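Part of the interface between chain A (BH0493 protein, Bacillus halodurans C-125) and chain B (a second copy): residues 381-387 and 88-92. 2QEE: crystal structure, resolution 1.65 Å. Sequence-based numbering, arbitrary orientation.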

# COMPACT_ATOMS: atom_id res chain seq x y z
N ASP A 381 -6.96 -19.77 -3.94
CA ASP A 381 -7.24 -18.86 -5.06
C ASP A 381 -6.34 -19.08 -6.28
O ASP A 381 -6.82 -19.09 -7.44
N LYS A 382 -5.04 -19.18 -6.04
CA LYS A 382 -4.10 -19.37 -7.14
C LYS A 382 -4.26 -20.70 -7.87
O LYS A 382 -4.19 -20.73 -9.10
N TYR A 383 -4.49 -21.79 -7.12
CA TYR A 383 -4.77 -23.06 -7.80
C TYR A 383 -6.08 -22.98 -8.55
O TYR A 383 -6.20 -23.47 -9.68
N ASP A 384 -7.06 -22.35 -7.92
CA ASP A 384 -8.37 -22.26 -8.57
C ASP A 384 -8.24 -21.57 -9.91
O ASP A 384 -8.87 -21.99 -10.90
N ASP A 385 -7.43 -20.50 -9.95
CA ASP A 385 -7.28 -19.73 -11.18
C ASP A 385 -6.66 -20.58 -12.29
O ASP A 385 -7.09 -20.49 -13.43
N ILE A 386 -5.68 -21.41 -11.95
CA ILE A 386 -5.12 -22.27 -13.02
C ILE A 386 -6.04 -23.46 -13.35
O ILE A 386 -6.10 -23.89 -14.51
N LEU A 387 -6.78 -23.98 -12.37
CA LEU A 387 -7.84 -24.96 -12.68
C LEU A 387 -8.85 -24.38 -13.69
O LEU A 387 -9.27 -25.05 -14.66
N ARG B 88 7.27 -27.27 -10.51
CA ARG B 88 6.42 -26.49 -9.58
C ARG B 88 5.11 -26.16 -10.28
O ARG B 88 5.07 -26.06 -11.52
N SER B 89 4.04 -25.97 -9.51
CA SER B 89 2.74 -25.57 -10.14
C SER B 89 2.86 -24.17 -10.71
O SER B 89 3.39 -23.28 -10.04
N PRO B 90 2.32 -23.94 -11.94
CA PRO B 90 2.40 -22.68 -12.67
C PRO B 90 1.41 -21.64 -12.11
O PRO B 90 0.54 -21.15 -12.84
N VAL B 91 1.56 -21.31 -10.83
CA VAL B 91 0.58 -20.47 -10.13
C VAL B 91 0.86 -18.99 -10.29
O VAL B 91 -0.01 -18.19 -9.98
N SER B 92 2.07 -18.59 -10.77
CA SER B 92 2.37 -17.15 -10.93
C SER B 92 1.44 -16.51 -11.96
O SER B 92 0.88 -17.24 -12.81

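Which side chains of the helix meet the other copy? Lys382(A), Tyr383(A) and Ile386(A) do, three residues spaced over little more than one turn, facing an irregular segment of chain B, whereas Asp381(A), Asp384(A), Asp385(A) and Leu387(A) stay out of reach. The CA-to-CB bonds of Lys382(A) and Ile386(A) point toward chain B; that of Tyr383(A) runs sideways, but its m rotamer (chi1 -71°) brings the ring nearer.

What forms the apolar part of the contact? Val91(B), chi1 m, is its centre and has the largest covered area of any residue here. Its CG1 lies 3.9 Å from CD1 of Tyr383(A) and 4.0 Å from CD1 of Ile386(A), so one methyl serves both helix residues. Ile386(A), with chi1 p and chi2 t, also places its CD1 4.1 Å from CD of Pro90(B), while its CG2 comes within 3.2 Å of Pro90(B) O, a close approach of a methyl to a carbonyl. Lys382(A) joins through the base of its side chain, its CB 4.1 Å from CB of Val91(B).

How do polar groups fit beside these surfaces? No direct hydrogen bond links the two stretches. Ser89(B), chi1 m, points toward the helix and sets its OG at the edge of the Tyr383(A) ring, 3.6 Å from CE1. That OG and the Tyr383(A) OH both find hydrogen-bond partners elsewhere in the structure.

What do the waters add? Two of them converge on Val91(B) O. Water 1 donates to this oxygen and to Lys382(A) O, both at 2.8 Å, joining backbone to backbone. Water 2 donates to Val91(B) O at 2.8 Å and accepts from Lys382(A) NZ at 3.0 Å. The lysine's m, p, t, p rotamer leads its end away from chain B, and water 2 bridges the remaining gap.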

# COMPACT_ATOMS: atom_id res chain seq x y z
CB ASP A 381 -7.09 -17.40 -4.64
CG ASP A 381 -8.33 -16.88 -3.94
OD1 ASP A 381 -9.44 -17.51 -4.03
OD2 ASP A 381 -8.20 -15.80 -3.31
CB LYS A 382 -2.66 -19.20 -6.64
CG LYS A 382 -2.18 -17.74 -6.74
CD LYS A 382 -2.99 -16.82 -5.81
CE LYS A 382 -2.45 -15.36 -5.93
NZ LYS A 382 -2.95 -14.83 -7.24
CB TYR A 383 -4.83 -24.23 -6.84
CG TYR A 383 -3.51 -24.66 -6.26
CD1 TYR A 383 -2.43 -25.03 -7.10
CD2 TYR A 383 -3.35 -24.75 -4.88
CE1 TYR A 383 -1.20 -25.47 -6.56
CE2 TYR A 383 -2.14 -25.19 -4.33
CZ TYR A 383 -1.06 -25.53 -5.17
OH TYR A 383 0.14 -25.94 -4.54
CB ASP A 384 -9.41 -21.54 -7.71
CG ASP A 384 -10.82 -21.76 -8.22
OD1 ASP A 384 -11.11 -22.85 -8.73
OD2 ASP A 384 -11.64 -20.87 -8.12
CB ASP A 385 -6.44 -18.46 -10.97
CG ASP A 385 -7.26 -17.33 -10.36
OD1 ASP A 385 -8.51 -17.42 -10.29
OD2 ASP A 385 -6.61 -16.36 -9.94
CB ILE A 386 -3.65 -22.71 -12.76
CG1 ILE A 386 -3.49 -23.48 -11.45
CG2 ILE A 386 -2.69 -21.50 -12.84
CD1 ILE A 386 -2.05 -24.01 -11.30
CB LEU A 387 -8.57 -25.35 -11.41
CG LEU A 387 -8.40 -26.74 -10.79
CD1 LEU A 387 -7.04 -27.25 -11.00
CD2 LEU A 387 -8.76 -26.71 -9.31
CB ARG B 88 7.10 -25.19 -9.17
CG ARG B 88 8.40 -25.39 -8.45
CD ARG B 88 9.58 -25.33 -9.46
NE ARG B 88 10.81 -25.93 -8.90
CZ ARG B 88 11.94 -26.08 -9.62
NH1 ARG B 88 11.98 -25.72 -10.90
NH2 ARG B 88 13.01 -26.61 -9.05
CB SER B 89 1.55 -25.65 -9.20
OG SER B 89 1.33 -26.98 -8.71
CB PRO B 90 1.95 -23.05 -14.10
CG PRO B 90 1.13 -24.29 -13.98
CD PRO B 90 1.64 -25.02 -12.72
CB VAL B 91 0.52 -20.79 -8.60
CG1 VAL B 91 -0.12 -22.17 -8.28
CG2 VAL B 91 1.93 -20.67 -8.00
CB SER B 92 3.83 -16.94 -11.32
OG SER B 92 4.04 -17.17 -12.69
O HOH W 1 -2.75 -18.66 -10.36
O HOH W 2 -0.69 -15.74 -8.92